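Local structure of sulfurtransferase (Azotobacter vinelandii, 1E0C) at residues A[10-13]-A[14-17]; A[118-122]-A[123-127]; A[256-259]-A[260-263]. The protein is a rhodanese-type sulfurtransferase that probably transfers sulfur from thiosulfate to cyanide. All coordinates share one frame; numbering follows the deposited sequence.

Contact 1. Residues A[10-13]-A[14-17]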
loop_
_atom_site.group_PDB
_atom_site.type_symbol
_atom_site.label_atom_id
_atom_site.label_comp_id
_atom_site.label_asym_id
_atom_site.label_seq_id
_atom_site.Cartn_x
_atom_site.Cartn_y
_atom_site.Cartn_z
ATOM N N VAL A 10 -7.809 -0.650 -9.724
ATOM C CA VAL A 10 -8.191 -1.904 -9.071
ATOM C C VAL A 10 -8.824 -2.836 -10.095
ATOM O O VAL A 10 -9.795 -2.455 -10.759
ATOM C CB VAL A 10 -9.158 -1.643 -7.908
ATOM C CG1 VAL A 10 -9.708 -2.936 -7.333
ATOM C CG2 VAL A 10 -8.471 -0.818 -6.819
ATOM N N ILE A 11 -8.159 -3.958 -10.369
ATOM C CA ILE A 11 -8.673 -4.897 -11.368
ATOM C C ILE A 11 -9.111 -6.188 -10.714
ATOM O O ILE A 11 -8.771 -6.474 -9.568
ATOM C CB ILE A 11 -7.612 -5.169 -12.455
ATOM C CG1 ILE A 11 -6.458 -5.992 -11.874
ATOM C CG2 ILE A 11 -7.099 -3.842 -13.000
ATOM C CD1 ILE A 11 -5.379 -6.326 -12.897
ATOM N N GLU A 12 -9.886 -7.005 -11.435
ATOM C CA GLU A 12 -10.360 -8.259 -10.855
ATOM C C GLU A 12 -9.479 -9.421 -11.322
ATOM O O GLU A 12 -8.776 -9.315 -12.325
ATOM C CB GLU A 12 -11.813 -8.496 -11.312
ATOM C CG GLU A 12 -12.770 -7.392 -10.850
ATOM C CD GLU A 12 -12.962 -7.392 -9.347
ATOM O OE1 GLU A 12 -12.944 -8.488 -8.755
ATOM O OE2 GLU A 12 -13.126 -6.313 -8.732
ATOM N N PRO A 13 -9.557 -10.534 -10.624
ATOM C CA PRO A 13 -8.833 -11.744 -10.996
ATOM C C PRO A 13 -9.031 -12.113 -12.451
ATOM O O PRO A 13 -8.074 -12.487 -13.137
ATOM C CB PRO A 13 -9.402 -12.795 -10.055
ATOM C CG PRO A 13 -9.756 -12.013 -8.823
ATOM C CD PRO A 13 -10.326 -10.719 -9.366
ATOM N N ALA A 14 -10.270 -12.043 -12.959
ATOM C CA ALA A 14 -10.515 -12.345 -14.362
ATOM C C ALA A 14 -9.681 -11.479 -15.291
ATOM O O ALA A 14 -9.212 -11.962 -16.326
ATOM C CB ALA A 14 -11.996 -12.186 -14.709
ATOM N N ASP A 15 -9.554 -10.190 -14.967
ATOM C CA ASP A 15 -8.792 -9.281 -15.817
ATOM C C ASP A 15 -7.315 -9.688 -15.854
ATOM O O ASP A 15 -6.667 -9.605 -16.892
ATOM C CB ASP A 15 -8.863 -7.845 -15.284
ATOM C CG ASP A 15 -10.282 -7.321 -15.184
ATOM O OD1 ASP A 15 -11.068 -7.574 -16.120
ATOM O OD2 ASP A 15 -10.584 -6.651 -14.176
ATOM N N LEU A 16 -6.794 -10.052 -14.683
ATOM C CA LEU A 16 -5.398 -10.473 -14.593
ATOM C C LEU A 16 -5.182 -11.804 -15.298
ATOM O O LEU A 16 -4.231 -11.928 -16.075
ATOM C CB LEU A 16 -4.932 -10.553 -13.141
ATOM C CG LEU A 16 -3.503 -11.096 -12.935
ATOM C CD1 LEU A 16 -2.489 -10.242 -13.671
ATOM C CD2 LEU A 16 -3.204 -11.172 -11.445
ATOM N N GLN A 17 -6.066 -12.773 -15.081
ATOM C CA GLN A 17 -5.883 -14.078 -15.718
ATOM C C GLN A 17 -5.787 -13.997 -17.227
ATOM O O GLN A 17 -4.964 -14.678 -17.851
ATOM C CB GLN A 17 -6.942 -15.093 -15.287
ATOM C CG GLN A 17 -6.634 -16.499 -15.813
ATOM C CD GLN A 17 -7.470 -17.583 -15.190
ATOM O OE1 GLN A 17 -7.851 -17.518 -14.022
ATOM N NE2 GLN A 17 -7.739 -18.649 -15.954
#
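Asp15 reaches back one turn to Glu12, the residue just before helix 13-17, and its carboxylate takes up the backbone N-H there. The side chain can be followed outward. Its CB starts 3.3 Å from Glu12 O, close against the carbonyl that begins the helix. CG lies beside Asp15's own backbone N and anti to its carbonyl carbon (chi1 -58°), which directs the carboxylate back toward the incoming strand; Asp15 CG is 3.8 Å from Glu12 N and about as near Glu12 O. At the tip, OD2 receives the N-H of Glu12, with Glu12 N to Asp15 OD2 at 2.9 Å. The bond is nearly straight (169° at the hydrogen), although the donor meets the oxygen on its anti side and 29° out of the carboxylate plane. The same OD2 rests against carbon, 3.6 Å from Glu12 CB and 3.7 Å from Ile11 CB. The Glu12 carboxylate is engaged with Arg206 and Asn114 rather than with Asp15 N. The backbone carbonyl of Glu12 takes part in the first turn, accepting Leu16 N at 3.2 Å from Glu12 O. One residue on, Gln17 N donates to Pro13 O at 2.8 Å. Ile11 CD1 reaches toward Leu16 CB in a looser apolar contact of 4.3 Å. The negative carboxylate at the start of the helix would probably interact favourably with the helix dipole. With Glu12 as N-cap, the bond from Asp15 at N3 is one half of a capping box, where edge strand 10-11 of the N-terminal rhodanese-like domain's parallel sheet gives way to a helix.

Contact 2. Residues A[118-122]-A[123-127]; sequences TAWLA and EDRPL
Trp120 and Arg125 face each other across the Schellman motif that ends helix 116-122. Asp124, with positive phi, is the C-prime residue. Two hydrogen bonds define the motif: Arg125 N donates to Trp120 O at 3.2 Å, and Asp124 N donates to Leu121 O at 2.9 Å, from well above the plane of that carbonyl. The reversal brings Arg125 over the indole, the contact between residues five apart that commonly accompanies this motif. Packing is tight here: Arg125 CB sits over one ring face, 3.2 Å from Trp120 CE2, and makes a CH-pi contact with the five-membered ring. The indole extends toward the outgoing chain because its CG lies anti to the backbone N (chi1 -170°). At its edge Trp120 NE1 donates to Pro126 O over 2.7 Å; the acceptor is in the ring plane, while the donor lies above the plane of the carbonyl. Farther along, Leu121 CD2 meets Leu127 CD1 at 3.6 Å, the two side chains crossing at about a right angle.

The side at Glu123 and Asp124 is more exposed and mostly polar. The guanidinium of Arg125 leaves the ring, so any cation-pi attraction is long and weak, but it holds Glu123 firmly in a side-on salt bridge: NE and NH2 both donate to OE1, with Arg125 NE to Glu123 OE1 at 2.7 Å. That oxygen lies close to the guanidinium plane. The other carboxylate oxygen pairs with Arg206. A water molecule bridges the two segments here, donating to Ala119 O at 2.9 Å and, weakly, to Glu123 OE2.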
loop_
_atom_site.group_PDB
_atom_site.type_symbol
_atom_site.label_atom_id
_atom_site.label_comp_id
_atom_site.label_asym_id
_atom_site.label_seq_id
_atom_site.Cartn_x
_atom_site.Cartn_y
_atom_site.Cartn_z
ATOM N N THR A 118 -6.472 -13.988 -2.001
ATOM C CA THR A 118 -7.719 -14.477 -1.408
ATOM C C THR A 118 -8.793 -14.601 -2.488
ATOM O O THR A 118 -9.403 -15.661 -2.621
ATOM C CB THR A 118 -8.212 -13.503 -0.318
ATOM O OG1 THR A 118 -7.080 -13.151 0.495
ATOM C CG2 THR A 118 -9.260 -14.168 0.564
ATOM N N ALA A 119 -8.965 -13.560 -3.286
ATOM C CA ALA A 119 -9.973 -13.572 -4.347
ATOM C C ALA A 119 -9.583 -14.533 -5.465
ATOM O O ALA A 119 -10.422 -15.258 -6.003
ATOM C CB ALA A 119 -10.167 -12.159 -4.887
ATOM N N TRP A 120 -8.298 -14.571 -5.798
ATOM C CA TRP A 120 -7.784 -15.509 -6.792
ATOM C C TRP A 120 -8.106 -16.946 -6.386
ATOM O O TRP A 120 -8.662 -17.708 -7.184
ATOM C CB TRP A 120 -6.261 -15.353 -6.926
ATOM C CG TRP A 120 -5.666 -16.094 -8.089
ATOM C CD1 TRP A 120 -5.121 -17.346 -8.068
ATOM C CD2 TRP A 120 -5.512 -15.608 -9.427
ATOM N NE1 TRP A 120 -4.664 -17.676 -9.327
ATOM C CE2 TRP A 120 -4.864 -16.619 -10.168
ATOM C CE3 TRP A 120 -5.856 -14.418 -10.078
ATOM C CZ2 TRP A 120 -4.589 -16.477 -11.525
ATOM C CZ3 TRP A 120 -5.563 -14.269 -11.416
ATOM C CH2 TRP A 120 -4.936 -15.306 -12.136
ATOM N N LEU A 121 -7.782 -17.308 -5.147
ATOM C CA LEU A 121 -8.039 -18.666 -4.672
ATOM C C LEU A 121 -9.535 -18.947 -4.558
ATOM O O LEU A 121 -9.989 -20.066 -4.831
ATOM C CB LEU A 121 -7.376 -18.926 -3.331
ATOM C CG LEU A 121 -5.845 -18.900 -3.263
ATOM C CD1 LEU A 121 -5.392 -18.808 -1.811
ATOM C CD2 LEU A 121 -5.263 -20.144 -3.922
ATOM N N ALA A 122 -10.304 -17.938 -4.147
ATOM C CA ALA A 122 -11.745 -18.146 -3.984
ATOM C C ALA A 122 -12.374 -18.560 -5.312
ATOM O O ALA A 122 -13.393 -19.251 -5.320
ATOM C CB ALA A 122 -12.431 -16.914 -3.426
ATOM N N GLU A 123 -11.800 -18.093 -6.412
ATOM C CA GLU A 123 -12.308 -18.394 -7.741
ATOM C C GLU A 123 -11.591 -19.586 -8.365
ATOM O O GLU A 123 -11.796 -19.891 -9.535
ATOM C CB GLU A 123 -12.240 -17.152 -8.634
ATOM C CG GLU A 123 -13.166 -16.051 -8.144
ATOM C CD GLU A 123 -13.178 -14.767 -8.922
ATOM O OE1 GLU A 123 -12.386 -14.536 -9.859
ATOM O OE2 GLU A 123 -14.041 -13.910 -8.579
ATOM N N ASP A 124 -10.769 -20.254 -7.578
ATOM C CA ASP A 124 -10.013 -21.432 -7.978
ATOM C C ASP A 124 -9.194 -21.194 -9.235
ATOM O O ASP A 124 -9.205 -21.996 -10.174
ATOM C CB ASP A 124 -10.947 -22.628 -8.162
ATOM C CG ASP A 124 -10.192 -23.938 -8.302
ATOM O OD1 ASP A 124 -9.082 -24.046 -7.738
ATOM O OD2 ASP A 124 -10.705 -24.847 -8.987
ATOM N N ARG A 125 -8.460 -20.082 -9.276
ATOM C CA ARG A 125 -7.665 -19.769 -10.464
ATOM C C ARG A 125 -6.309 -20.447 -10.405
ATOM O O ARG A 125 -5.948 -21.030 -9.377
ATOM C CB ARG A 125 -7.616 -18.261 -10.685
ATOM C CG ARG A 125 -9.022 -17.716 -11.003
ATOM C CD ARG A 125 -9.049 -16.201 -11.018
ATOM N NE ARG A 125 -10.381 -15.687 -11.327
ATOM C CZ ARG A 125 -10.887 -15.543 -12.542
ATOM N NH1 ARG A 125 -10.175 -15.851 -13.616
ATOM N NH2 ARG A 125 -12.132 -15.076 -12.693
ATOM N N PRO A 126 -5.639 -20.544 -11.541
ATOM C CA PRO A 126 -4.422 -21.340 -11.636
ATOM C C PRO A 126 -3.339 -20.858 -10.682
ATOM O O PRO A 126 -3.206 -19.660 -10.438
ATOM C CB PRO A 126 -3.984 -21.195 -13.083
ATOM C CG PRO A 126 -5.159 -20.683 -13.828
ATOM C CD PRO A 126 -5.995 -19.920 -12.832
ATOM N N LEU A 127 -2.573 -21.807 -10.155
ATOM C CA LEU A 127 -1.427 -21.487 -9.309
ATOM C C LEU A 127 -0.148 -22.046 -9.937
ATOM O O LEU A 127 -0.182 -23.009 -10.703
ATOM C CB LEU A 127 -1.604 -22.054 -7.906
ATOM C CG LEU A 127 -2.710 -21.414 -7.055
ATOM C CD1 LEU A 127 -2.818 -22.116 -5.711
ATOM C CD2 LEU A 127 -2.432 -19.927 -6.865
HETATM O O HOH W 1 -13.101 -14.209 -5.382
#

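Contact 3. Residues A[256-259]-A[260-263]; sequences GSWG and EWGN
The last helix of the C-terminal rhodanese-like domain, 257-261, carries Trp258 and Trp261 on successive turns beside the loop of the persulfide-bearing Cys230. The indoles are nearly parallel but slid apart, with planes at 29° and little overlap. Their closest atoms, Trp258 CZ3 and Trp261 CD1, are 3.4 Å apart. Both residues have CG anti to the backbone N (chi1 -159° for Trp258), which turns the two indoles the same way from their own backbones, where they meet. The pyrrole part of Trp258 meets Gly262 instead: the glycine CA lies over one face, 3.6 Å from Trp258 NE1, in a CH-pi contact. With no side chain at Gly262, its backbone can come this near. The two indole N-H groups point to backbone oxygens outside the helix, Trp258 NE1 to Lys183 O and Trp261 NE1 to Pro268 O.

In the rhodanese fold the active-site loop follows a central strand, and this helix lies against it: Ser257 OG accepts the backbone N-H of modified Cys230 and donates to Tyr254 O. Within the helix the backbone bonds differ. Trp261 N donates almost linearly to Ser257 O at 2.8 Å, in the carbonyl plane, whereas Glu260 N reaches Gly256 O at 3.3 Å from above the carbonyl plane. The extended Glu260 chain carries its carboxylate to Tyr254 and Arg151. At the far end the side-chain amide of Asn263 takes the place of a backbone donor, Asn263 ND2 lying 2.9 Å from Gly259 O with that oxygen close to the amide plane.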
loop_
_atom_site.group_PDB
_atom_site.type_symbol
_atom_site.label_atom_id
_atom_site.label_comp_id
_atom_site.label_asym_id
_atom_site.label_seq_id
_atom_site.Cartn_x
_atom_site.Cartn_y
_atom_site.Cartn_z
ATOM N N GLY A 256 6.350 7.369 8.485
ATOM C CA GLY A 256 6.824 7.256 9.873
ATOM C C GLY A 256 5.731 6.663 10.753
ATOM O O GLY A 256 5.974 5.811 11.610
ATOM N N SER A 257 4.502 7.121 10.509
ATOM C CA SER A 257 3.331 6.563 11.174
ATOM C C SER A 257 3.415 6.654 12.683
ATOM O O SER A 257 4.188 7.462 13.218
ATOM C CB SER A 257 3.088 5.131 10.694
ATOM O OG SER A 257 2.330 5.139 9.488
ATOM N N TRP A 258 2.622 5.860 13.397
ATOM C CA TRP A 258 2.559 5.979 14.843
ATOM C C TRP A 258 3.848 5.532 15.524
ATOM O O TRP A 258 4.192 6.072 16.573
ATOM C CB TRP A 258 1.377 5.239 15.460
ATOM C CG TRP A 258 1.032 5.769 16.825
ATOM C CD1 TRP A 258 1.240 5.178 18.033
ATOM C CD2 TRP A 258 0.410 7.033 17.092
ATOM N NE1 TRP A 258 0.759 5.993 19.048
ATOM C CE2 TRP A 258 0.285 7.142 18.492
ATOM C CE3 TRP A 258 -0.045 8.077 16.285
ATOM C CZ2 TRP A 258 -0.320 8.245 19.102
ATOM C CZ3 TRP A 258 -0.627 9.177 16.894
ATOM C CH2 TRP A 258 -0.747 9.248 18.287
ATOM N N GLY A 259 4.587 4.616 14.902
ATOM C CA GLY A 259 5.886 4.218 15.451
ATOM C C GLY A 259 6.779 5.443 15.623
ATOM O O GLY A 259 7.627 5.481 16.517
ATOM N N GLU A 260 6.624 6.426 14.744
ATOM C CA GLU A 260 7.319 7.687 14.896
ATOM C C GLU A 260 6.508 8.679 15.735
ATOM O O GLU A 260 7.013 9.150 16.754
ATOM C CB GLU A 260 7.649 8.331 13.550
ATOM C CG GLU A 260 8.268 9.722 13.709
ATOM C CD GLU A 260 8.564 10.371 12.378
ATOM O OE1 GLU A 260 7.658 10.404 11.516
ATOM O OE2 GLU A 260 9.687 10.884 12.191
ATOM N N TRP A 261 5.273 8.963 15.332
ATOM C CA TRP A 261 4.460 9.994 15.976
ATOM C C TRP A 261 4.210 9.716 17.445
ATOM O O TRP A 261 4.253 10.639 18.282
ATOM C CB TRP A 261 3.106 10.163 15.258
ATOM C CG TRP A 261 2.391 11.450 15.561
ATOM C CD1 TRP A 261 1.557 11.705 16.618
ATOM C CD2 TRP A 261 2.394 12.636 14.759
ATOM N NE1 TRP A 261 1.051 12.983 16.522
ATOM C CE2 TRP A 261 1.562 13.579 15.396
ATOM C CE3 TRP A 261 3.039 13.004 13.579
ATOM C CZ2 TRP A 261 1.350 14.850 14.867
ATOM C CZ3 TRP A 261 2.827 14.259 13.047
ATOM C CH2 TRP A 261 1.991 15.181 13.710
ATOM N N GLY A 262 4.003 8.458 17.813
ATOM C CA GLY A 262 3.699 8.106 19.193
ATOM C C GLY A 262 4.932 8.170 20.089
ATOM O O GLY A 262 4.819 8.052 21.304
ATOM N N ASN A 263 6.109 8.305 19.484
ATOM C CA ASN A 263 7.351 8.290 20.248
ATOM C C ASN A 263 8.119 9.597 20.149
ATOM O O ASN A 263 9.074 9.810 20.913
ATOM C CB ASN A 263 8.232 7.126 19.770
ATOM C CG ASN A 263 7.722 5.783 20.250
ATOM O OD1 ASN A 263 7.483 5.580 21.438
ATOM N ND2 ASN A 263 7.483 4.862 19.318
#

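How the contacts relate
Along the chain the three contacts come in series, none nested in or crossing another. Contact 1 closes the step from edge strand 10-11 into the first helix. Contact 2 closes the turn that ends helix 116-122. Though far apart in sequence, these two touch, their centres 11 Å apart: Gln17 OE1 probably accepts a hydrogen bond from Arg125 NH1, and Pro13 packs on Glu123 and Arg125. They tie the first helix, 13-17, to the end of helix 116-122 and the loop after it. Contact 3 closes turns of the final helix in the C-terminal domain and touches neither. Its centre lies about 35 Å from the centre of contact 1. From the centre of contact 2 it lies about 36 Å.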